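Local coordinates for protein thermophilic dibenzothiophene desulfurization enzyme C (Paenibacillus sp. A11-2, PDB 5XDC) that probably oxidises dibenzothiophene stepwise to its sulfoxide and sulfone, spending reduced FMN and molecular oxygen, as a flavin monooxygenase of the DszC family, at residues G40-E45 with M207-S212; E120-G125 with D164-L169; S52-L57 with H89-H94. All blocks are in the same frame, centred on the assembly; numbering follows the deposited sequence.

Overall arrangement
Interaction 1 joins the helical N-terminal part to a loop of the beta domain, interaction 2 begins a strand pair of that domain, and interaction 3 lies within the helical part. Interactions 1 and 2, centres about 14 Å apart, share a salt bridge, Lys43 NZ to Asp164 OD1 at 2.8 Å. Interactions 2 and 3, about 10 Å apart by centres, probably share a hydrogen bond, His94 ND1 to Leu124 N at 3.0 Å. Interactions 1 and 3 meet at the pocket, where Met207, Thr210, Ser212 and His89 line the indole and Thr210 CG2 packs 3.5 Å from His89 CG. Tyr93 belongs to the FMN site, which carries no flavin in this chain; Leu169 lies near its Asn126.

Interaction 1: residues G40-E45 with M207-S212; sequences GTPKAE and MRQTDS. With IND (indole), chain J.
Two flat groups of 207-212 receive the segment 40-45. Pro42 CB sits above the amide plane of Gln209, 3.7 Å from Gln209 OE1, while the carboxylate of Asp211 is approached from above its plane by Thr41. Residues 207-212 belong to the loop between strands 196-198 and 215-217 of the acyl-CoA dehydrogenase-type middle domain, and open with a type I beta turn from Met207 to Thr210. Opposing them is the entry to helix 43-52, where Pro42 is both the N-cap and the centre of an inverse gamma turn.

Pro42 and Gln209 slide past each other in opposite directions. The Gln209 chain, extended beyond CG, runs alongside the proline ring, and its NE2 is bonded to Gly39 O just before the segment. Pro42 CD comes to 3.4 Å from Gln209 O, a buried carbonyl oxygen that finds no hydrogen-bond partner. Thr41 and Asp211 cross at about a right angle: Thr41 OG1, anti to its own carbonyl carbon, donates a 2.6 Å hydrogen bond to Asp211 OD2, arriving 33° out of the carboxylate plane.

Between the backbones a single water acts as a three-way bridge. It donates to Gly40 O at 2.9 Å and also to Arg208 O, and accepts from Asp211 N. Arg208 turns elsewhere, to Ser204 O, Asp203 and the carbonyls of Glu36 and Arg37 at the end of helix 16-38.

The far side of the turn lines the ligand pocket. Thr210 OG1 takes the crowded position between its backbone N and carbonyl carbon, from where it donates to Met207 O at 2.9 Å, in the carbonyl plane. Met207 CB lies 4.0 Å from indole N1, and Ser212 OG reaches to 3.2 Å from indole C2.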
loop_
_atom_site.group_PDB
_atom_site.type_symbol
_atom_site.label_atom_id
_atom_site.label_comp_id
_atom_site.label_asym_id
_atom_site.label_seq_id
_atom_site.Cartn_x
_atom_site.Cartn_y
_atom_site.Cartn_z
ATOM N N GLY B 40 16.837 -2.699 31.379
ATOM C CA GLY B 40 16.959 -3.441 32.623
ATOM C C GLY B 40 15.659 -4.114 33.040
ATOM O O GLY B 40 14.710 -4.265 32.262
ATOM N N THR B 41 15.624 -4.516 34.313
ATOM C CA THR B 41 14.583 -5.411 34.793
ATOM C C THR B 41 13.502 -4.618 35.512
ATOM O O THR B 41 13.806 -3.928 36.500
ATOM C CB THR B 41 15.195 -6.453 35.725
ATOM O OG1 THR B 41 16.253 -7.138 35.036
ATOM C CG2 THR B 41 14.143 -7.464 36.184
ATOM N N PRO B 42 12.256 -4.679 35.075
ATOM C CA PRO B 42 11.168 -3.949 35.750
ATOM C C PRO B 42 10.633 -4.736 36.939
ATOM O O PRO B 42 9.522 -5.263 36.946
ATOM C CB PRO B 42 10.136 -3.800 34.629
ATOM C CG PRO B 42 10.293 -5.053 33.857
ATOM C CD PRO B 42 11.763 -5.394 33.881
ATOM N N LYS B 43 11.471 -4.832 37.965
ATOM C CA LYS B 43 11.196 -5.726 39.086
ATOM C C LYS B 43 9.903 -5.339 39.799
ATOM O O LYS B 43 9.077 -6.199 40.122
ATOM C CB LYS B 43 12.390 -5.698 40.044
ATOM C CG LYS B 43 12.166 -6.381 41.381
ATOM C CD LYS B 43 11.821 -7.824 41.210
ATOM C CE LYS B 43 11.829 -8.544 42.563
ATOM N NZ LYS B 43 11.191 -9.887 42.485
ATOM N N ALA B 44 9.707 -4.046 40.060
ATOM C CA ALA B 44 8.513 -3.624 40.787
ATOM C C ALA B 44 7.253 -4.032 40.045
ATOM O O ALA B 44 6.282 -4.506 40.651
ATOM C CB ALA B 44 8.523 -2.115 40.998
ATOM N N GLU B 45 7.264 -3.865 38.725
ATOM C CA GLU B 45 6.095 -4.167 37.918
ATOM C C GLU B 45 5.883 -5.672 37.812
ATOM O O GLU B 45 4.741 -6.146 37.829
ATOM C CB GLU B 45 6.260 -3.525 36.537
ATOM C CG GLU B 45 6.164 -2.006 36.541
ATOM C CD GLU B 45 7.372 -1.312 37.152
ATOM O OE1 GLU B 45 8.503 -1.851 37.057
ATOM O OE2 GLU B 45 7.183 -0.204 37.717
ATOM N N MET B 207 11.270 -3.177 23.065
ATOM C CA MET B 207 11.142 -4.267 24.038
ATOM C C MET B 207 12.293 -4.220 25.046
ATOM O O MET B 207 12.875 -5.239 25.421
ATOM C CB MET B 207 11.082 -5.625 23.340
ATOM C CG MET B 207 9.821 -5.825 22.480
ATOM S SD MET B 207 8.332 -5.721 23.521
ATOM C CE MET B 207 7.090 -6.353 22.386
ATOM N N ARG B 208 12.589 -3.017 25.522
ATOM C CA ARG B 208 13.842 -2.765 26.223
ATOM C C ARG B 208 13.874 -3.339 27.636
ATOM O O ARG B 208 14.970 -3.459 28.204
ATOM C CB ARG B 208 14.107 -1.260 26.278
ATOM C CG ARG B 208 14.573 -0.692 24.937
ATOM C CD ARG B 208 14.960 0.772 25.029
ATOM N NE ARG B 208 15.878 1.053 26.127
ATOM C CZ ARG B 208 17.177 0.775 26.126
ATOM N NH1 ARG B 208 17.749 0.182 25.089
ATOM N NH2 ARG B 208 17.908 1.092 27.180
ATOM N N GLN B 209 12.722 -3.675 28.229
ATOM C CA GLN B 209 12.673 -4.231 29.578
ATOM C C GLN B 209 12.247 -5.702 29.603
ATOM O O GLN B 209 11.739 -6.184 30.617
ATOM C CB GLN B 209 11.756 -3.389 30.471
ATOM C CG GLN B 209 12.348 -2.013 30.783
ATOM C CD GLN B 209 11.765 -1.388 32.034
ATOM O OE1 GLN B 209 10.567 -1.082 32.101
ATOM N NE2 GLN B 209 12.609 -1.212 33.049
ATOM N N THR B 210 12.498 -6.436 28.520
ATOM C CA THR B 210 12.143 -7.848 28.460
ATOM C C THR B 210 13.287 -8.766 28.868
ATOM O O THR B 210 13.106 -9.987 28.864
ATOM C CB THR B 210 11.667 -8.238 27.054
ATOM O OG1 THR B 210 12.717 -8.054 26.094
ATOM C CG2 THR B 210 10.421 -7.423 26.667
ATOM N N ASP B 211 14.454 -8.219 29.208
ATOM C CA ASP B 211 15.631 -9.011 29.577
ATOM C C ASP B 211 15.824 -10.229 28.676
ATOM O O ASP B 211 15.923 -11.378 29.121
ATOM C CB ASP B 211 15.553 -9.408 31.039
ATOM C CG ASP B 211 16.197 -8.376 31.933
ATOM O OD1 ASP B 211 17.444 -8.230 31.872
ATOM O OD2 ASP B 211 15.455 -7.728 32.667
ATOM N N SER B 212 15.929 -9.945 27.376
ATOM C CA SER B 212 16.038 -10.969 26.352
ATOM C C SER B 212 17.482 -11.201 25.933
ATOM O O SER B 212 17.750 -11.617 24.801
ATOM C CB SER B 212 15.168 -10.602 25.152
ATOM O OG SER B 212 13.802 -10.618 25.518
HETATM N N1 IND J . 12.567 -8.896 21.657
HETATM C C2 IND J . 12.496 -9.546 22.815
HETATM C C3 IND J . 12.657 -10.764 22.462
HETATM C C4 IND J . 13.017 -12.209 20.460
HETATM C C5 IND J . 13.158 -12.111 19.073
HETATM C C6 IND J . 13.106 -10.855 18.433
HETATM C C7 IND J . 12.913 -9.699 19.184
HETATM C C8 IND J . 12.777 -9.785 20.556
HETATM C C9 IND J . 12.825 -11.070 21.200
HETATM O O HOH W 1 15.695 -5.751 30.002
#

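Interaction 2: residues E120-G125 with D164-L169; sequences ERWFLG and DADRLL
Backbone hydrogen bonds set the alignment of 120-125 with 164-169. Gly125 N donates to Arg167 O at 2.9 Å, nearly along the C=O axis, and Gly125 O accepts from Leu169 N at 2.8 Å, so both bond to the one strand, at the residues flanking Leu168, as in a parallel bridge. Upstream, Asp166 N donates to Phe123 O. A side chain of Gly125 would collide with Ala165 CB.

One side-chain acceptor continues the pattern. Asp166 OD2 receives Phe123 N at 2.8 Å (N-H...O angle 163°), from above the carboxylate plane, and is also salt-bridged to Arg50 of helix 43-52. Water 2 spans Asp166 OD1 and Glu120 O.

This starts a parallel strand pair, 124-127 with 167-174, in the mixed sheet of the acyl-CoA dehydrogenase-type beta domain. Residues 120-123 carry the chain into it from helix 107-119, which closes at Arg121 in a Schellman motif.

Ring contacts centre on Trp122. Arg167 CG makes a CH-pi contact over the six-membered ring, 3.6 Å from its centroid. Bent at chi2 (-68°), the arginine then curls back so that Trp122 CZ2 lies over the centre of its guanidinium, 3.3 Å from Arg167 CZ, the planes 39° apart. An alanine at Trp122 would remove this surface and probably leave the arginine chain less well held and Glu120 OE1 without the N-H of the tryptophan ring.

Polar bonds fix the rims of both flat groups. Trp122 NE1 donates to Glu120 OE1 at 2.8 Å, while Arg167 NH1 donates to Asp166 O at 3.0 Å, in the guanidinium plane. Water 3 donates to Glu120 OE1 and accepts from Arg167 NH2, linking carboxylate and guanidinium.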
loop_
_atom_site.group_PDB
_atom_site.type_symbol
_atom_site.label_atom_id
_atom_site.label_comp_id
_atom_site.label_asym_id
_atom_site.label_seq_id
_atom_site.Cartn_x
_atom_site.Cartn_y
_atom_site.Cartn_z
ATOM N N GLU B 120 4.088 -19.696 45.443
ATOM C CA GLU B 120 5.314 -18.925 45.334
ATOM C C GLU B 120 5.227 -17.822 44.285
ATOM O O GLU B 120 6.217 -17.118 44.070
ATOM C CB GLU B 120 6.481 -19.868 45.018
ATOM C CG GLU B 120 6.680 -20.971 46.084
ATOM C CD GLU B 120 7.899 -21.843 45.838
ATOM O OE1 GLU B 120 8.683 -21.562 44.907
ATOM O OE2 GLU B 120 8.082 -22.825 46.592
ATOM N N ARG B 121 4.076 -17.666 43.634
ATOM C CA ARG B 121 3.837 -16.588 42.671
ATOM C C ARG B 121 4.879 -16.608 41.550
ATOM O O ARG B 121 5.533 -15.605 41.255
ATOM C CB ARG B 121 3.788 -15.236 43.385
ATOM C CG ARG B 121 2.691 -15.206 44.457
ATOM C CD ARG B 121 2.255 -13.809 44.845
ATOM N NE ARG B 121 1.072 -13.835 45.706
ATOM C CZ ARG B 121 -0.193 -13.855 45.278
ATOM N NH1 ARG B 121 -0.490 -13.851 43.973
ATOM N NH2 ARG B 121 -1.177 -13.881 46.172
ATOM N N TRP B 122 5.008 -17.766 40.911
ATOM C CA TRP B 122 6.015 -17.963 39.870
ATOM C C TRP B 122 5.734 -17.125 38.631
ATOM O O TRP B 122 4.619 -17.111 38.109
ATOM C CB TRP B 122 6.086 -19.423 39.462
ATOM C CG TRP B 122 6.817 -20.301 40.417
ATOM C CD1 TRP B 122 7.373 -19.946 41.621
ATOM C CD2 TRP B 122 7.080 -21.689 40.246
ATOM N NE1 TRP B 122 7.964 -21.042 42.203
ATOM C CE2 TRP B 122 7.796 -22.124 41.380
ATOM C CE3 TRP B 122 6.771 -22.617 39.244
ATOM C CZ2 TRP B 122 8.222 -23.444 41.528
ATOM C CZ3 TRP B 122 7.190 -23.931 39.398
ATOM C CH2 TRP B 122 7.899 -24.330 40.534
ATOM N N PHE B 123 6.779 -16.460 38.155
ATOM C CA PHE B 123 6.819 -15.753 36.881
ATOM C C PHE B 123 7.859 -16.514 36.061
ATOM O O PHE B 123 9.034 -16.546 36.437
ATOM C CB PHE B 123 7.200 -14.291 37.121
ATOM C CG PHE B 123 6.705 -13.313 36.081
ATOM C CD1 PHE B 123 6.702 -13.625 34.741
ATOM C CD2 PHE B 123 6.271 -12.056 36.472
ATOM C CE1 PHE B 123 6.265 -12.688 33.804
ATOM C CE2 PHE B 123 5.842 -11.131 35.542
ATOM C CZ PHE B 123 5.833 -11.464 34.211
ATOM N N LEU B 124 7.428 -17.188 34.997
ATOM C CA LEU B 124 8.284 -18.109 34.251
ATOM C C LEU B 124 9.108 -17.365 33.211
ATOM O O LEU B 124 8.612 -16.440 32.553
ATOM C CB LEU B 124 7.458 -19.197 33.559
ATOM C CG LEU B 124 6.554 -20.075 34.436
ATOM C CD1 LEU B 124 5.684 -20.982 33.576
ATOM C CD2 LEU B 124 7.390 -20.909 35.383
ATOM N N GLY B 125 10.371 -17.780 33.068
ATOM C CA GLY B 125 11.259 -17.257 32.052
ATOM C C GLY B 125 11.692 -18.331 31.062
ATOM O O GLY B 125 11.442 -19.530 31.245
ATOM N N ASP B 164 14.968 -12.330 37.034
ATOM C CA ASP B 164 13.907 -12.345 38.046
ATOM C C ASP B 164 12.881 -13.448 37.770
ATOM O O ASP B 164 11.711 -13.328 38.125
ATOM C CB ASP B 164 13.224 -10.977 38.122
ATOM C CG ASP B 164 12.172 -10.886 39.226
ATOM O OD1 ASP B 164 12.480 -11.252 40.387
ATOM O OD2 ASP B 164 11.037 -10.434 38.934
ATOM N N ALA B 165 13.311 -14.539 37.147
ATOM C CA ALA B 165 12.430 -15.655 36.818
ATOM C C ALA B 165 12.471 -16.696 37.927
ATOM O O ALA B 165 13.552 -17.138 38.329
ATOM C CB ALA B 165 12.852 -16.305 35.501
ATOM N N ASP B 166 11.292 -17.105 38.408
ATOM C CA ASP B 166 11.260 -18.142 39.432
ATOM C C ASP B 166 11.676 -19.498 38.888
ATOM O O ASP B 166 12.276 -20.299 39.618
ATOM C CB ASP B 166 9.865 -18.205 40.049
ATOM C CG ASP B 166 9.491 -16.908 40.703
ATOM O OD1 ASP B 166 9.890 -16.706 41.859
ATOM O OD2 ASP B 166 8.840 -16.061 40.066
ATOM N N ARG B 167 11.350 -19.786 37.628
ATOM C CA ARG B 167 11.782 -20.975 36.924
ATOM C C ARG B 167 12.101 -20.565 35.493
ATOM O O ARG B 167 11.491 -19.635 34.952
ATOM C CB ARG B 167 10.715 -22.086 36.903
ATOM C CG ARG B 167 10.411 -22.755 38.251
ATOM C CD ARG B 167 11.606 -23.556 38.714
ATOM N NE ARG B 167 11.350 -24.374 39.904
ATOM C CZ ARG B 167 11.444 -23.941 41.158
ATOM N NH1 ARG B 167 11.771 -22.692 41.428
ATOM N NH2 ARG B 167 11.228 -24.782 42.167
ATOM N N LEU B 168 13.070 -21.256 34.906
ATOM C CA LEU B 168 13.424 -21.125 33.500
ATOM C C LEU B 168 13.021 -22.382 32.743
ATOM O O LEU B 168 13.351 -23.503 33.152
ATOM C CB LEU B 168 14.929 -20.901 33.317
ATOM C CG LEU B 168 15.501 -19.634 33.927
ATOM C CD1 LEU B 168 17.027 -19.634 33.829
ATOM C CD2 LEU B 168 14.929 -18.426 33.226
ATOM N N LEU B 169 12.334 -22.193 31.623
ATOM C CA LEU B 169 12.123 -23.251 30.655
ATOM C C LEU B 169 13.355 -23.338 29.765
ATOM O O LEU B 169 13.630 -22.420 28.985
ATOM C CB LEU B 169 10.859 -22.960 29.849
ATOM C CG LEU B 169 10.497 -23.961 28.762
ATOM C CD1 LEU B 169 10.211 -25.358 29.363
ATOM C CD2 LEU B 169 9.298 -23.461 27.938
HETATM O O HOH W 2 8.100 -15.216 43.276
HETATM O O HOH W 3 11.045 -22.896 44.558
#

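Interaction 3: residues S52-L57 with H89-H94; sequences SGLLTL and HLFGYH
His94 leaves helix 85-104 with CG anti to its backbone N (chi1 164°), which carries the imidazole from CB to the 3-10 turn at Leu54-Leu55. From CG onward the ring is covered on one face by Leu55 CD2, a CH-pi contact 3.5 Å from the ring centroid. Leu55 CB lies against the NE2-CE1 side of the ring, 3.5 Å from His94 NE2. At the tip, NE2 donates to Leu55 O at 2.9 Å, on a carbonyl lone pair, near the ring plane. ND1 accepts from Leu124 N in the beta domain, so the ring is probably neutral, with its proton on NE2, and its rotation is fixed from two sides.

The contact lies in the helical N-terminal domain of the acyl-CoA dehydrogenase fold, where helix 43-52 has ended at Gly53 and Ser52 OG accepts from Leu54 N in an ST turn. One turn back from His94, Phe91 points its ring among the leucines: Leu54 CB meets it at the edge, 3.9 Å from Phe91 CE1, and Leu57 CD1 approaches Phe91 CZ at 4.2 Å. His89, which touches the indole, and Tyr93, an FMN-site residue, leave the helix away from this turn, with Tyr93 CE1 over one face of the His89 imidazole.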
loop_
_atom_site.group_PDB
_atom_site.type_symbol
_atom_site.label_atom_id
_atom_site.label_comp_id
_atom_site.label_asym_id
_atom_site.label_seq_id
_atom_site.Cartn_x
_atom_site.Cartn_y
_atom_site.Cartn_z
ATOM N N SER B 52 -1.022 -9.849 41.648
ATOM C CA SER B 52 -2.335 -9.770 41.020
ATOM C C SER B 52 -3.007 -11.126 40.896
ATOM O O SER B 52 -4.235 -11.185 40.749
ATOM C CB SER B 52 -2.199 -9.150 39.633
ATOM O OG SER B 52 -1.738 -10.120 38.714
ATOM N N GLY B 53 -2.237 -12.218 40.940
ATOM C CA GLY B 53 -2.767 -13.542 40.696
ATOM C C GLY B 53 -2.881 -13.944 39.236
ATOM O O GLY B 53 -3.057 -15.133 38.953
ATOM N N LEU B 54 -2.731 -13.013 38.287
ATOM C CA LEU B 54 -2.992 -13.346 36.893
ATOM C C LEU B 54 -1.993 -14.343 36.301
ATOM O O LEU B 54 -2.317 -15.000 35.306
ATOM C CB LEU B 54 -3.025 -12.073 36.041
ATOM C CG LEU B 54 -4.124 -11.062 36.378
ATOM C CD1 LEU B 54 -4.084 -9.912 35.371
ATOM C CD2 LEU B 54 -5.502 -11.706 36.412
ATOM N N LEU B 55 -0.802 -14.508 36.884
ATOM C CA LEU B 55 0.107 -15.528 36.363
ATOM C C LEU B 55 -0.493 -16.924 36.482
ATOM O O LEU B 55 -0.051 -17.843 35.783
ATOM C CB LEU B 55 1.461 -15.471 37.077
ATOM C CG LEU B 55 2.253 -14.163 36.932
ATOM C CD1 LEU B 55 3.407 -14.037 37.944
ATOM C CD2 LEU B 55 2.809 -14.005 35.513
ATOM N N THR B 56 -1.503 -17.101 37.340
ATOM C CA THR B 56 -2.158 -18.387 37.526
ATOM C C THR B 56 -3.430 -18.522 36.690
ATOM O O THR B 56 -4.232 -19.420 36.947
ATOM C CB THR B 56 -2.494 -18.608 39.008
ATOM O OG1 THR B 56 -3.587 -17.773 39.392
ATOM C CG2 THR B 56 -1.305 -18.288 39.906
ATOM N N LEU B 57 -3.620 -17.659 35.679
ATOM C CA LEU B 57 -4.871 -17.646 34.917
ATOM C C LEU B 57 -5.265 -19.020 34.398
ATOM O O LEU B 57 -6.451 -19.369 34.402
ATOM C CB LEU B 57 -4.777 -16.658 33.741
ATOM C CG LEU B 57 -5.196 -15.224 34.075
ATOM C CD1 LEU B 57 -4.717 -14.227 33.014
ATOM C CD2 LEU B 57 -6.723 -15.139 34.204
ATOM N N HIS B 89 4.917 -8.343 26.793
ATOM C CA HIS B 89 5.768 -9.423 26.312
ATOM C C HIS B 89 6.138 -10.383 27.445
ATOM O O HIS B 89 6.010 -11.602 27.306
ATOM C CB HIS B 89 6.997 -8.786 25.660
ATOM C CG HIS B 89 8.124 -9.717 25.375
ATOM N ND1 HIS B 89 8.721 -9.772 24.136
ATOM C CD2 HIS B 89 8.843 -10.540 26.174
ATOM C CE1 HIS B 89 9.722 -10.633 24.168
ATOM N NE2 HIS B 89 9.810 -11.121 25.392
ATOM N N LEU B 90 6.585 -9.849 28.580
ATOM C CA LEU B 90 6.982 -10.720 29.685
ATOM C C LEU B 90 5.800 -11.555 30.151
ATOM O O LEU B 90 5.916 -12.770 30.345
ATOM C CB LEU B 90 7.540 -9.890 30.841
ATOM C CG LEU B 90 8.899 -9.227 30.633
ATOM C CD1 LEU B 90 9.170 -8.233 31.736
ATOM C CD2 LEU B 90 9.979 -10.294 30.551
ATOM N N PHE B 91 4.659 -10.901 30.329
ATOM C CA PHE B 91 3.426 -11.564 30.736
ATOM C C PHE B 91 3.001 -12.609 29.701
ATOM O O PHE B 91 2.750 -13.773 30.036
ATOM C CB PHE B 91 2.381 -10.467 30.949
ATOM C CG PHE B 91 1.041 -10.939 31.452
ATOM C CD1 PHE B 91 0.861 -11.281 32.782
ATOM C CD2 PHE B 91 -0.051 -10.960 30.603
ATOM C CE1 PHE B 91 -0.373 -11.684 33.244
ATOM C CE2 PHE B 91 -1.304 -11.365 31.066
ATOM C CZ PHE B 91 -1.459 -11.706 32.394
ATOM N N GLY B 92 2.991 -12.235 28.418
ATOM C CA GLY B 92 2.626 -13.192 27.378
ATOM C C GLY B 92 3.560 -14.391 27.310
ATOM O O GLY B 92 3.113 -15.537 27.181
ATOM N N TYR B 93 4.880 -14.147 27.387
ATOM C CA TYR B 93 5.845 -15.233 27.296
ATOM C C TYR B 93 5.714 -16.186 28.474
ATOM O O TYR B 93 5.968 -17.383 28.331
ATOM C CB TYR B 93 7.265 -14.687 27.257
ATOM C CG TYR B 93 7.833 -14.476 25.890
ATOM C CD1 TYR B 93 7.488 -13.358 25.136
ATOM C CD2 TYR B 93 8.745 -15.368 25.362
ATOM C CE1 TYR B 93 8.026 -13.145 23.877
ATOM C CE2 TYR B 93 9.302 -15.164 24.092
ATOM C CZ TYR B 93 8.934 -14.048 23.354
ATOM O OH TYR B 93 9.462 -13.811 22.090
ATOM N N HIS B 94 5.351 -15.664 29.641
ATOM C CA HIS B 94 5.053 -16.529 30.775
ATOM C C HIS B 94 4.024 -17.588 30.389
ATOM O O HIS B 94 4.197 -18.768 30.697
ATOM C CB HIS B 94 4.569 -15.683 31.942
ATOM C CG HIS B 94 3.886 -16.462 33.022
ATOM N ND1 HIS B 94 4.564 -17.013 34.090
ATOM C CD2 HIS B 94 2.579 -16.756 33.210
ATOM C CE1 HIS B 94 3.702 -17.632 34.881
ATOM N NE2 HIS B 94 2.492 -17.495 34.367
#